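PDB 3RMG: octaprenyl-diphosphate synthase from Bacteroides thetaiotaomicron, which probably acts as a magnesium-dependent prenyltransferase that builds isoprenoid diphosphates. Local coordinates for residues T69-V74 with A126-N131; F217-S222 with L240-A245; V196-L201 with F299-A304; E14-D19 with V58-G63; V74-L79 with F178-E183. All blocks are in the same frame, centred on the assembly; numbering follows the deposited sequence.

Interaction 1: residues T69-V74 with A126-N131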
# COMPACT_ATOMS: atom_id res chain seq x y z
N THR A 69 -6.13 20.07 -6.95
CA THR A 69 -5.65 20.46 -5.62
C THR A 69 -6.34 19.62 -4.57
O THR A 69 -5.70 19.08 -3.68
CB THR A 69 -5.97 21.94 -5.32
OG1 THR A 69 -5.46 22.77 -6.36
CG2 THR A 69 -5.36 22.36 -4.01
N LEU A 70 -7.66 19.51 -4.69
CA LEU A 70 -8.43 18.66 -3.79
C LEU A 70 -8.01 17.19 -3.83
O LEU A 70 -7.88 16.57 -2.78
CB LEU A 70 -9.93 18.78 -4.06
CG LEU A 70 -10.41 20.24 -4.09
CD1 LEU A 70 -11.83 20.33 -4.66
CD2 LEU A 70 -10.31 20.84 -2.71
N HIS A 71 -7.79 16.63 -5.03
CA HIS A 71 -7.37 15.22 -5.10
C HIS A 71 -5.97 15.03 -4.49
O HIS A 71 -5.73 14.07 -3.75
CB HIS A 71 -7.44 14.66 -6.52
CG HIS A 71 -8.83 14.30 -6.95
ND1 HIS A 71 -9.57 13.31 -6.32
CD2 HIS A 71 -9.64 14.81 -7.92
CE1 HIS A 71 -10.76 13.23 -6.89
NE2 HIS A 71 -10.82 14.12 -7.86
N ALA A 72 -5.06 15.96 -4.78
CA ALA A 72 -3.76 15.95 -4.13
C ALA A 72 -3.90 15.87 -2.61
O ALA A 72 -3.33 15.00 -1.96
CB ALA A 72 -2.96 17.16 -4.51
N ALA A 73 -4.70 16.77 -2.05
CA ALA A 73 -4.86 16.85 -0.61
C ALA A 73 -5.44 15.55 -0.05
O ALA A 73 -4.96 15.03 0.96
CB ALA A 73 -5.72 18.05 -0.24
N VAL A 74 -6.48 15.04 -0.69
CA VAL A 74 -7.03 13.74 -0.32
C VAL A 74 -5.96 12.65 -0.43
O VAL A 74 -5.73 11.86 0.50
CB VAL A 74 -8.23 13.40 -1.21
CG1 VAL A 74 -8.77 11.99 -0.90
CG2 VAL A 74 -9.31 14.45 -1.01
N ALA A 126 -4.40 10.42 -6.42
CA ALA A 126 -3.27 11.04 -7.10
C ALA A 126 -3.47 11.01 -8.61
O ALA A 126 -3.17 11.98 -9.31
CB ALA A 126 -1.97 10.35 -6.70
N GLU A 127 -3.98 9.90 -9.13
CA GLU A 127 -4.17 9.77 -10.57
C GLU A 127 -5.30 10.69 -11.04
O GLU A 127 -5.18 11.41 -12.04
CB GLU A 127 -4.43 8.30 -10.92
CG GLU A 127 -4.61 8.04 -12.40
CD GLU A 127 -6.00 8.40 -12.87
OE1 GLU A 127 -6.97 8.14 -12.09
OE2 GLU A 127 -6.11 8.93 -14.00
N GLN A 128 -6.39 10.71 -10.28
CA GLN A 128 -7.47 11.68 -10.54
C GLN A 128 -7.05 13.16 -10.58
O GLN A 128 -7.84 13.99 -11.05
CB GLN A 128 -8.61 11.50 -9.56
CG GLN A 128 -9.36 10.17 -9.69
CD GLN A 128 -10.55 10.11 -8.77
OE1 GLN A 128 -10.44 9.64 -7.63
NE2 GLN A 128 -11.68 10.64 -9.23
N THR A 129 -5.83 13.50 -10.12
CA THR A 129 -5.30 14.85 -10.35
C THR A 129 -4.95 15.08 -11.81
O THR A 129 -4.67 16.21 -12.24
CB THR A 129 -4.00 15.16 -9.56
OG1 THR A 129 -2.88 14.51 -10.19
CG2 THR A 129 -4.10 14.74 -8.09
N ASN A 130 -4.90 14.00 -12.57
CA ASN A 130 -4.44 14.07 -13.96
C ASN A 130 -3.12 14.81 -14.10
O ASN A 130 -2.88 15.49 -15.10
CB ASN A 130 -5.50 14.72 -14.86
CG ASN A 130 -6.86 14.03 -14.76
OD1 ASN A 130 -6.97 12.80 -14.84
ND2 ASN A 130 -7.91 14.83 -14.58
N ASN A 131 -2.25 14.70 -13.09
CA ASN A 131 -0.96 15.38 -13.14
C ASN A 131 0.18 14.42 -12.78
O ASN A 131 0.19 13.85 -11.69
CB ASN A 131 -0.98 16.62 -12.23
CG ASN A 131 0.31 17.43 -12.29
OD1 ASN A 131 1.40 16.88 -12.48
ND2 ASN A 131 0.19 18.74 -12.11
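His71 and Gln128 meet in a helix-helix contact of the all-alpha isoprenoid synthase fold, between helix 67-90, at whose C-terminal end the sequence places the family's first aspartate-rich (DDxxD) motif, and the C-terminal end of helix 102-128. The imidazole lies flat under the glutamine stem. Gln128 CB stands 3.7 Å from the centroid of the His71 ring, directly above its centre, which makes a CH-pi contact. Beyond CG the glutamine chain is extended and carries its amide past the rim of the ring, with Gln128 NE2 3.6 Å from His71 CE1. Ring and amide planes differ by 41°, and no hydrogen bond joins the two groups. The polar partner of the imidazole lies instead on the helix of Gln128, where ND1 pairs with ND1 of His125. With an alanine here in place of the histidine, Gln128 CB is likely to lose the ring face it rests on, and His125 ND1 its imidazole partner. Beyond the helix end, Asn130 has a positive phi of 50°, and an ST turn forms, with Asn131 N donating to Thr129 OG1 at 3.0 Å. The same hydroxyl donates to Ala126 O at 2.7 Å, and this carbonyl also receives Thr129 N. On the other side of this helix end, Glu127 makes a salt bridge to Arg136 of the second subunit. With chi1 at 76°, Thr129 turns its hydroxyl back to its own segment and its methyl to helix 67-90, where Thr129 CG2 rests 3.7 Å from both His71 CB and Ala72 N.

Interaction 2: residues F217-S222 with L240-A245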
# COMPACT_ATOMS: atom_id res chain seq x y z
N PHE A 217 5.64 18.06 23.59
CA PHE A 217 4.45 17.58 24.30
C PHE A 217 4.71 16.31 25.10
O PHE A 217 4.18 16.15 26.19
CB PHE A 217 3.29 17.34 23.33
CG PHE A 217 2.73 18.59 22.73
CD1 PHE A 217 2.08 18.56 21.51
CD2 PHE A 217 2.86 19.81 23.39
CE1 PHE A 217 1.56 19.71 20.95
CE2 PHE A 217 2.35 20.97 22.84
CZ PHE A 217 1.69 20.92 21.62
N ASP A 218 5.53 15.41 24.56
CA ASP A 218 5.78 14.13 25.22
C ASP A 218 6.43 14.26 26.60
O ASP A 218 6.33 13.36 27.43
CB ASP A 218 6.64 13.24 24.34
CG ASP A 218 6.55 11.79 24.72
OD1 ASP A 218 7.61 11.16 24.93
OD2 ASP A 218 5.41 11.28 24.82
N TYR A 219 7.09 15.38 26.84
CA TYR A 219 7.71 15.64 28.13
C TYR A 219 6.71 16.20 29.16
O TYR A 219 7.10 16.81 30.15
CB TYR A 219 8.88 16.61 27.96
CG TYR A 219 10.00 16.09 27.08
CD1 TYR A 219 11.24 15.79 27.62
CD2 TYR A 219 9.82 15.89 25.72
CE1 TYR A 219 12.27 15.31 26.83
CE2 TYR A 219 10.84 15.41 24.92
CZ TYR A 219 12.07 15.11 25.48
OH TYR A 219 13.11 14.64 24.71
N PHE A 220 5.41 15.98 28.92
CA PHE A 220 4.35 16.53 29.77
C PHE A 220 3.11 15.62 29.85
O PHE A 220 2.82 14.88 28.91
CB PHE A 220 3.93 17.92 29.30
CG PHE A 220 5.02 18.95 29.39
CD1 PHE A 220 5.08 19.82 30.45
CD2 PHE A 220 5.98 19.04 28.40
CE1 PHE A 220 6.08 20.77 30.53
CE2 PHE A 220 6.98 19.98 28.47
CZ PHE A 220 7.04 20.85 29.53
N ASP A 221 2.39 15.71 30.96
CA ASP A 221 1.29 14.79 31.26
C ASP A 221 0.04 14.98 30.39
O ASP A 221 -0.38 14.05 29.70
CB ASP A 221 0.91 14.90 32.73
CG ASP A 221 2.08 14.62 33.65
OD1 ASP A 221 2.30 15.43 34.57
OD2 ASP A 221 2.79 13.61 33.44
N SER A 222 -0.55 16.17 30.45
CA SER A 222 -1.82 16.43 29.77
C SER A 222 -2.64 15.16 29.61
O SER A 222 -2.95 14.48 30.59
CB SER A 222 -1.58 17.11 28.41
OG SER A 222 -0.88 16.26 27.52
N LEU A 240 14.68 16.16 20.51
CA LEU A 240 15.57 17.31 20.60
C LEU A 240 15.91 17.73 22.03
O LEU A 240 17.08 17.95 22.35
CB LEU A 240 15.02 18.51 19.82
CG LEU A 240 16.07 19.59 19.57
CD1 LEU A 240 17.24 18.99 18.81
CD2 LEU A 240 15.49 20.80 18.82
N PRO A 241 14.89 17.87 22.88
CA PRO A 241 15.16 18.40 24.23
C PRO A 241 16.18 17.53 24.99
O PRO A 241 17.18 18.04 25.50
CB PRO A 241 13.79 18.35 24.91
CG PRO A 241 12.79 18.28 23.77
CD PRO A 241 13.48 17.51 22.69
N ALA A 242 15.92 16.23 25.06
CA ALA A 242 16.83 15.30 25.69
C ALA A 242 18.21 15.44 25.06
O ALA A 242 19.19 15.76 25.75
CB ALA A 242 16.32 13.86 25.55
N LEU A 243 18.29 15.20 23.76
CA LEU A 243 19.55 15.30 23.04
C LEU A 243 20.31 16.54 23.47
O LEU A 243 21.51 16.50 23.67
CB LEU A 243 19.32 15.34 21.53
CG LEU A 243 18.69 14.08 20.93
CD1 LEU A 243 18.38 14.29 19.46
CD2 LEU A 243 19.59 12.86 21.14
N TYR A 244 19.60 17.64 23.63
CA TYR A 244 20.25 18.88 24.00
C TYR A 244 20.90 18.82 25.39
O TYR A 244 22.02 19.29 25.58
CB TYR A 244 19.26 20.03 23.99
CG TYR A 244 19.87 21.29 24.54
CD1 TYR A 244 20.84 21.98 23.83
CD2 TYR A 244 19.48 21.78 25.78
CE1 TYR A 244 21.40 23.14 24.33
CE2 TYR A 244 20.03 22.94 26.29
CZ TYR A 244 20.99 23.61 25.57
OH TYR A 244 21.52 24.76 26.10
N ALA A 245 20.16 18.27 26.34
CA ALA A 245 20.62 18.19 27.72
C ALA A 245 21.86 17.33 27.85
O ALA A 245 22.80 17.67 28.57
CB ALA A 245 19.50 17.67 28.62
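Tyr219 reaches Pro241 and Ala242 in a buried contact of mixed character, part hydrogen bond and part CH-pi, between the loop after helix 193-217 and the first turn of helix 240-249. The nearest CA atoms, those of Tyr219 and Pro241, are 8.9 Å apart, and the phenol, its CG set beside the backbone N (chi1 -62°), bridges that span. Its hydroxyl accepts from a first-turn amide, Ala242 N to Tyr219 OH, at 3.2 Å with an N-H...O angle of 153°. The same oxygen is hydrogen-bonded to Thr239 OG1 just ahead of the helix. Pro241 lies over a ring face: its CB is 4.1 Å from the Tyr219 centroid and 28° off the normal, while Pro241 CG comes within 3.7 Å of Tyr219 CE2. Ala242 CB closes in on the hydroxyl, 3.4 Å from Tyr219 OH. A phenylalanine in place of Tyr219 would probably keep the proline contact but leave Ala242 N and Thr239 without this oxygen. Thr278 of helix 268-280 touches all three side chains. By sequence, Phe217 and Asp218 end a DDIFD segment, so the contact ties the loop just behind what is evidently the family's second aspartate-rich motif to a neighbouring helix.

Interaction 3: residues V196-L201 with F299-A304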
# COMPACT_ATOMS: atom_id res chain seq x y z
N VAL A 196 7.20 25.91 -7.10
CA VAL A 196 7.08 24.56 -6.56
C VAL A 196 8.20 24.29 -5.55
O VAL A 196 7.95 23.77 -4.47
CB VAL A 196 7.11 23.51 -7.70
CG1 VAL A 196 7.28 22.13 -7.15
CG2 VAL A 196 5.83 23.59 -8.53
N ALA A 197 9.43 24.67 -5.90
CA ALA A 197 10.56 24.52 -4.98
C ALA A 197 10.39 25.41 -3.75
O ALA A 197 10.71 25.01 -2.61
CB ALA A 197 11.89 24.84 -5.69
N PHE A 198 9.88 26.61 -3.98
CA PHE A 198 9.60 27.52 -2.87
C PHE A 198 8.56 26.92 -1.91
O PHE A 198 8.70 27.01 -0.69
CB PHE A 198 9.17 28.87 -3.42
CG PHE A 198 8.44 29.74 -2.44
CD1 PHE A 198 7.15 29.43 -2.04
CD2 PHE A 198 9.03 30.92 -1.97
CE1 PHE A 198 6.45 30.26 -1.15
CE2 PHE A 198 8.34 31.74 -1.09
CZ PHE A 198 7.04 31.41 -0.68
N ALA A 199 7.52 26.30 -2.47
CA ALA A 199 6.43 25.75 -1.66
C ALA A 199 6.93 24.56 -0.86
O ALA A 199 6.59 24.41 0.33
CB ALA A 199 5.26 25.34 -2.56
N ARG A 200 7.73 23.71 -1.51
CA ARG A 200 8.31 22.54 -0.83
C ARG A 200 9.13 22.91 0.40
O ARG A 200 8.92 22.37 1.49
CB ARG A 200 9.17 21.70 -1.80
CG ARG A 200 9.56 20.29 -1.25
CD ARG A 200 10.96 19.85 -1.72
NE ARG A 200 11.99 20.72 -1.13
CZ ARG A 200 12.54 20.51 0.07
NH1 ARG A 200 12.20 19.45 0.80
NH2 ARG A 200 13.45 21.37 0.54
N LEU A 201 10.06 23.84 0.25
CA LEU A 201 10.84 24.33 1.40
C LEU A 201 9.95 24.91 2.51
O LEU A 201 10.11 24.59 3.69
CB LEU A 201 11.82 25.38 0.93
CG LEU A 201 12.87 25.83 1.93
CD1 LEU A 201 13.59 24.61 2.50
CD2 LEU A 201 13.86 26.80 1.25
N PHE A 299 9.02 32.52 7.75
CA PHE A 299 8.54 33.89 7.57
C PHE A 299 9.40 34.64 6.55
O PHE A 299 8.89 35.33 5.67
CB PHE A 299 8.55 34.65 8.91
CG PHE A 299 7.32 34.39 9.76
CD1 PHE A 299 6.99 35.23 10.80
CD2 PHE A 299 6.50 33.32 9.49
CE1 PHE A 299 5.86 35.00 11.57
CE2 PHE A 299 5.36 33.08 10.25
CZ PHE A 299 5.05 33.92 11.29
N ASP A 300 10.71 34.49 6.68
CA ASP A 300 11.63 35.09 5.75
C ASP A 300 11.35 34.58 4.33
O ASP A 300 11.47 35.34 3.37
CB ASP A 300 13.07 34.80 6.16
CG ASP A 300 13.52 35.68 7.31
OD1 ASP A 300 14.63 35.43 7.82
OD2 ASP A 300 12.77 36.60 7.71
N LEU A 301 10.96 33.32 4.20
CA LEU A 301 10.63 32.78 2.88
C LEU A 301 9.40 33.48 2.33
O LEU A 301 9.38 33.88 1.16
CB LEU A 301 10.34 31.28 2.92
CG LEU A 301 11.24 30.21 2.31
CD1 LEU A 301 10.41 28.96 2.19
CD2 LEU A 301 11.83 30.57 0.94
N LEU A 302 8.36 33.59 3.16
CA LEU A 302 7.11 34.26 2.78
C LEU A 302 7.26 35.75 2.43
O LEU A 302 6.43 36.30 1.70
CB LEU A 302 6.05 34.12 3.89
CG LEU A 302 5.41 32.74 4.02
CD1 LEU A 302 4.61 32.63 5.29
CD2 LEU A 302 4.54 32.47 2.82
N ALA A 303 8.30 36.40 2.95
CA ALA A 303 8.50 37.83 2.70
C ALA A 303 8.82 38.14 1.23
O ALA A 303 8.86 39.30 0.83
CB ALA A 303 9.59 38.42 3.63
N ALA A 304 9.04 37.11 0.42
CA ALA A 304 9.27 37.30 -1.02
C ALA A 304 7.94 37.49 -1.76
O ALA A 304 7.92 37.96 -2.89
CB ALA A 304 10.05 36.13 -1.60
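Phe198 points the edge of its ring at the backbone of Leu301, with Phe198 CE2 3.3 Å from Leu301 O and the oxygen close to the ring plane. This is an edge-on approach of an aromatic C-H to a carbonyl, without a conventional hydrogen bond. Leu302 CD2 arrives at the same rim, 4.4 Å from Phe198 CZ. The side chain of Leu301 passes that of Phe198 in the opposite sense and splits its branches between two partners. Leu301 CD2 lies 4.1 Å from Phe198 CD2, whereas Leu301 CD1 packs 4.0 Å from Leu201 CG and 3.9 Å from Phe198 O. Phe198 and Leu201, three residues apart, thus flank Leu301 from successive turns of one helix. In the helical bundle of the polyprenyl synthase fold, the contact joins helix 193-217 to the end of helix 283-302, the two segments running roughly antiparallel. Phe198 CG stands anti to its own backbone N (chi1 161°), which throws the ring across the gap between the two segments, whose nearest CA atoms, those of Phe198 and Leu301, are 7.9 Å apart. An unstaggered chi1 of -111° sets the Leu301 branches so that one meets Phe198 and the other Leu201. Farther out, Tyr62 of helix 50-62 touches Phe198, and Ala199 on the same turn packs on Val58 of that helix. Leu302, whose CB points away from helix 193-217, bends its end back to the phenyl rim and also touches Arg315 of helix 309-323.

Interaction 4: residues E14-D19 with V58-G63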
# COMPACT_ATOMS: atom_id res chain seq x y z
N GLU A 14 -12.76 28.68 3.09
CA GLU A 14 -13.97 28.06 3.62
C GLU A 14 -14.67 27.10 2.64
O GLU A 14 -15.03 25.98 3.01
CB GLU A 14 -14.93 29.18 4.03
CG GLU A 14 -15.91 28.85 5.16
CD GLU A 14 -16.94 29.97 5.37
OE1 GLU A 14 -16.56 31.16 5.35
OE2 GLU A 14 -18.14 29.65 5.55
N ALA A 15 -14.87 27.55 1.41
CA ALA A 15 -15.63 26.78 0.42
C ALA A 15 -14.85 25.58 -0.06
O ALA A 15 -15.41 24.48 -0.21
CB ALA A 15 -16.06 27.68 -0.78
N GLU A 16 -13.56 25.78 -0.31
CA GLU A 16 -12.71 24.69 -0.78
C GLU A 16 -12.41 23.69 0.34
O GLU A 16 -12.22 22.50 0.09
CB GLU A 16 -11.44 25.21 -1.47
CG GLU A 16 -10.87 26.46 -0.87
CD GLU A 16 -11.53 27.73 -1.40
OE1 GLU A 16 -11.22 28.15 -2.55
OE2 GLU A 16 -12.32 28.32 -0.64
N LEU A 17 -12.42 24.16 1.58
CA LEU A 17 -12.38 23.26 2.72
C LEU A 17 -13.58 22.32 2.74
O LEU A 17 -13.46 21.16 3.15
CB LEU A 17 -12.34 24.04 4.02
CG LEU A 17 -10.96 24.15 4.64
CD1 LEU A 17 -11.03 25.00 5.90
CD2 LEU A 17 -10.38 22.76 4.93
N GLU A 18 -14.73 22.81 2.32
CA GLU A 18 -15.91 21.97 2.32
C GLU A 18 -15.79 20.98 1.19
O GLU A 18 -16.13 19.80 1.34
CB GLU A 18 -17.19 22.81 2.17
CG GLU A 18 -17.64 23.47 3.48
CD GLU A 18 -18.71 24.53 3.27
OE1 GLU A 18 -18.88 25.38 4.18
OE2 GLU A 18 -19.38 24.52 2.21
N ASP A 19 -15.30 21.45 0.04
CA ASP A 19 -15.13 20.57 -1.10
C ASP A 19 -14.11 19.48 -0.77
O ASP A 19 -14.25 18.35 -1.21
CB ASP A 19 -14.67 21.37 -2.31
CG ASP A 19 -15.72 22.35 -2.78
OD1 ASP A 19 -16.86 22.26 -2.28
OD2 ASP A 19 -15.42 23.21 -3.64
N VAL A 58 -1.54 27.22 0.25
CA VAL A 58 -0.41 27.34 -0.69
C VAL A 58 -0.89 27.51 -2.13
O VAL A 58 -0.35 28.31 -2.88
CB VAL A 58 0.56 26.11 -0.62
CG1 VAL A 58 1.51 26.06 -1.85
CG2 VAL A 58 1.36 26.17 0.63
N ALA A 59 -1.91 26.75 -2.52
CA ALA A 59 -2.44 26.85 -3.88
C ALA A 59 -3.00 28.25 -4.11
O ALA A 59 -2.79 28.85 -5.18
CB ALA A 59 -3.50 25.78 -4.15
N ARG A 60 -3.67 28.78 -3.10
CA ARG A 60 -4.26 30.11 -3.19
C ARG A 60 -3.20 31.21 -3.25
O ARG A 60 -3.49 32.34 -3.67
CB ARG A 60 -5.27 30.35 -2.06
CG ARG A 60 -6.62 29.61 -2.27
CD ARG A 60 -7.47 30.23 -3.39
NE ARG A 60 -7.78 31.62 -3.09
CZ ARG A 60 -8.76 32.00 -2.26
NH1 ARG A 60 -9.53 31.09 -1.67
NH2 ARG A 60 -8.96 33.29 -2.03
N LEU A 61 -1.96 30.91 -2.87
CA LEU A 61 -0.88 31.86 -3.14
C LEU A 61 -0.76 32.12 -4.64
O LEU A 61 -0.41 33.21 -5.06
CB LEU A 61 0.46 31.38 -2.61
CG LEU A 61 0.71 31.47 -1.11
CD1 LEU A 61 2.07 30.87 -0.79
CD2 LEU A 61 0.63 32.92 -0.65
N TYR A 62 -1.07 31.11 -5.46
CA TYR A 62 -0.80 31.18 -6.90
C TYR A 62 -2.03 31.32 -7.77
O TYR A 62 -1.97 31.91 -8.85
CB TYR A 62 -0.02 29.94 -7.33
CG TYR A 62 1.23 29.77 -6.54
CD1 TYR A 62 2.25 30.71 -6.61
CD2 TYR A 62 1.40 28.68 -5.70
CE1 TYR A 62 3.41 30.56 -5.88
CE2 TYR A 62 2.54 28.52 -4.96
CZ TYR A 62 3.55 29.47 -5.05
OH TYR A 62 4.70 29.32 -4.30
N GLY A 63 -3.15 30.77 -7.32
CA GLY A 63 -4.37 30.81 -8.12
C GLY A 63 -5.58 30.30 -7.39
O GLY A 63 -5.65 30.30 -6.17
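Glu16 and Arg60 approach each other through bent side chains. A chi1 of 35° on Glu16, well short of a staggered position, and a bend at chi2 fold its carboxylate round to the neighbouring helix. Arg60 leaves its backbone with CG beside the N, then turns at chi2 (-72°) and again at chi3, so that its guanidinium is swung round instead of projecting straight out. The two side chains cross at about a right angle and bridge segments whose nearest CA atoms, those of Glu16 and Arg60, are 10.3 Å apart. What results is a salt bridge, long at 3.5 Å from Glu16 OE1 to Arg60 NH1. The second carboxylate oxygen is more remote, with Glu16 OE2 4.1 Å from NH1 of Arg60. Carboxylate and guanidinium planes are 41° apart, which rules out the coplanar, two-pronged pairing of these groups. Attraction of opposite charges therefore probably contributes more than directed bonding does. The directed bond of NH1 goes to Pro12 O, just ahead of helix 14-23, so one nitrogen serves both the carboxylate and a backbone carbonyl of the N-terminal region. Arg60 also touches Ile310 of helix 309-323. Small in area, with 67 Å² buried over both sides, the contact is an interhelical ion pair at the protein surface, tying helix 14-23, near the N terminus, to helix 50-62 of the polyprenyl synthase helical bundle.

Interaction 5: residues V74-L79 with F178-E183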
# COMPACT_ATOMS: atom_id res chain seq x y z
N VAL A 74 -6.48 15.04 -0.69
CA VAL A 74 -7.03 13.74 -0.32
C VAL A 74 -5.96 12.65 -0.43
O VAL A 74 -5.73 11.86 0.50
CB VAL A 74 -8.23 13.40 -1.21
CG1 VAL A 74 -8.77 11.99 -0.90
CG2 VAL A 74 -9.31 14.45 -1.01
N SER A 75 -5.28 12.61 -1.57
CA SER A 75 -4.27 11.58 -1.77
C SER A 75 -3.28 11.57 -0.62
O SER A 75 -3.05 10.53 -0.01
CB SER A 75 -3.52 11.80 -3.07
OG SER A 75 -2.50 10.83 -3.19
N LEU A 76 -2.68 12.72 -0.32
CA LEU A 76 -1.64 12.79 0.69
C LEU A 76 -2.19 12.52 2.08
O LEU A 76 -1.56 11.86 2.88
CB LEU A 76 -0.90 14.13 0.63
CG LEU A 76 0.08 14.29 -0.55
CD1 LEU A 76 0.58 15.70 -0.66
CD2 LEU A 76 1.26 13.32 -0.44
N GLU A 77 -3.40 12.99 2.34
CA GLU A 77 -4.04 12.69 3.61
C GLU A 77 -4.35 11.19 3.77
O GLU A 77 -4.22 10.63 4.86
CB GLU A 77 -5.31 13.54 3.78
CG GLU A 77 -5.80 13.64 5.21
CD GLU A 77 -4.92 14.52 6.08
OE1 GLU A 77 -3.95 15.10 5.56
OE2 GLU A 77 -5.20 14.63 7.30
N LEU A 78 -4.74 10.54 2.69
CA LEU A 78 -4.95 9.10 2.73
C LEU A 78 -3.63 8.34 2.98
O LEU A 78 -3.60 7.36 3.74
CB LEU A 78 -5.59 8.61 1.42
CG LEU A 78 -7.02 9.10 1.20
CD1 LEU A 78 -7.55 8.66 -0.15
CD2 LEU A 78 -7.90 8.63 2.33
N LEU A 79 -2.56 8.79 2.33
CA LEU A 79 -1.25 8.16 2.51
C LEU A 79 -0.82 8.22 3.97
O LEU A 79 -0.33 7.24 4.54
CB LEU A 79 -0.20 8.83 1.61
CG LEU A 79 1.26 8.42 1.78
CD1 LEU A 79 1.40 6.92 1.62
CD2 LEU A 79 2.12 9.13 0.76
N PHE A 178 4.54 17.18 5.12
CA PHE A 178 4.19 18.59 4.99
C PHE A 178 4.80 19.23 3.72
O PHE A 178 4.13 19.99 3.03
CB PHE A 178 4.59 19.38 6.24
CG PHE A 178 3.61 19.28 7.37
CD1 PHE A 178 3.63 18.19 8.24
CD2 PHE A 178 2.66 20.27 7.57
CE1 PHE A 178 2.73 18.10 9.29
CE2 PHE A 178 1.75 20.19 8.62
CZ PHE A 178 1.79 19.10 9.48
N ALA A 179 6.06 18.93 3.42
CA ALA A 179 6.69 19.44 2.19
C ALA A 179 5.93 18.92 0.97
O ALA A 179 5.68 19.67 0.02
CB ALA A 179 8.15 19.01 2.12
N ALA A 180 5.56 17.65 1.00
CA ALA A 180 4.82 17.06 -0.10
C ALA A 180 3.49 17.78 -0.28
O ALA A 180 3.08 18.10 -1.39
CB ALA A 180 4.61 15.56 0.12
N CYS A 181 2.81 18.05 0.83
CA CYS A 181 1.54 18.76 0.74
C CYS A 181 1.69 20.09 0.01
O CYS A 181 0.94 20.39 -0.93
CB CYS A 181 0.95 18.97 2.14
SG CYS A 181 0.29 17.42 2.84
N ALA A 182 2.64 20.90 0.45
CA ALA A 182 2.85 22.22 -0.13
C ALA A 182 3.29 22.10 -1.60
O ALA A 182 2.75 22.76 -2.47
CB ALA A 182 3.87 22.99 0.69
N GLU A 183 4.26 21.22 -1.87
CA GLU A 183 4.75 21.00 -3.24
C GLU A 183 3.63 20.60 -4.19
O GLU A 183 3.50 21.15 -5.29
CB GLU A 183 5.86 19.93 -3.26
CG GLU A 183 6.59 19.86 -4.61
CD GLU A 183 7.69 18.82 -4.64
OE1 GLU A 183 8.42 18.78 -5.65
OE2 GLU A 183 7.84 18.05 -3.66
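Leu76 supplies the apolar contacts across this pair, reaching two small residues, Ala180 and Cys181, on the facing helix. Its two methyls divide the work: Leu76 CD2 lies 4.1 Å from Ala180 CB, and Leu76 CD1 lies 3.9 Å from Cys181 SG. The sulfur of Cys181 also sits 4.1 Å from Leu76 CB, alongside the stem of the leucine. A second kind of contact is side chain against backbone. Leu76 CD1 presses into the main chain between the two small residues, 3.5 Å from Ala180 O and equally 3.5 Å from Cys181 CA, the latter tighter than an ordinary carbon-carbon contact. The leucine therefore sits on the peptide surface of the opposite helix, and the nearest CA atoms of the two segments, those of Leu76 and Cys181, are 6.8 Å apart. Such close packing of a branched residue over small ones belongs here to the interior of the all-helical isoprenoid synthase bundle, where helix 67-90 meets helix 174-188. Torsions explain the reach: with CG beside its backbone N (chi1 -75°) and chi2 at 171°, Leu76 extends toward the other helix. Cys181 SG, likewise beside its own backbone N, turns to the flank of the leucine. No hydrogen bond crosses the contact. Other helices enclose it: Leu141 of helix 132-154 touches Leu76, and Val55 of helix 50-62 touches Cys181. The adjoining Ser75 is engaged with another helix, its OG hydrogen-bonded to Ser122 O of helix 102-128.

From the N terminus, interaction 4 closes first, bringing helix 14-23 to helix 50-62 before the next helix begins. Helix 67-90 then serves two contacts that share Val74: interaction 1 closes on the end of helix 102-128, and interaction 5 reaches on to helix 174-188. Their segments alternate, so these loops cross, and their centres are 10 Å apart. Interaction 3 opens after both and spans the chain to the end of helix 283-302; interaction 2 is nested within it. Interactions 3, 4 and 5 touch one another through Val58, Ala182 and Ala199, whereas interaction 2 lies about 37 Å, centre to centre, from interaction 1, on the opposite side of the chain's centre.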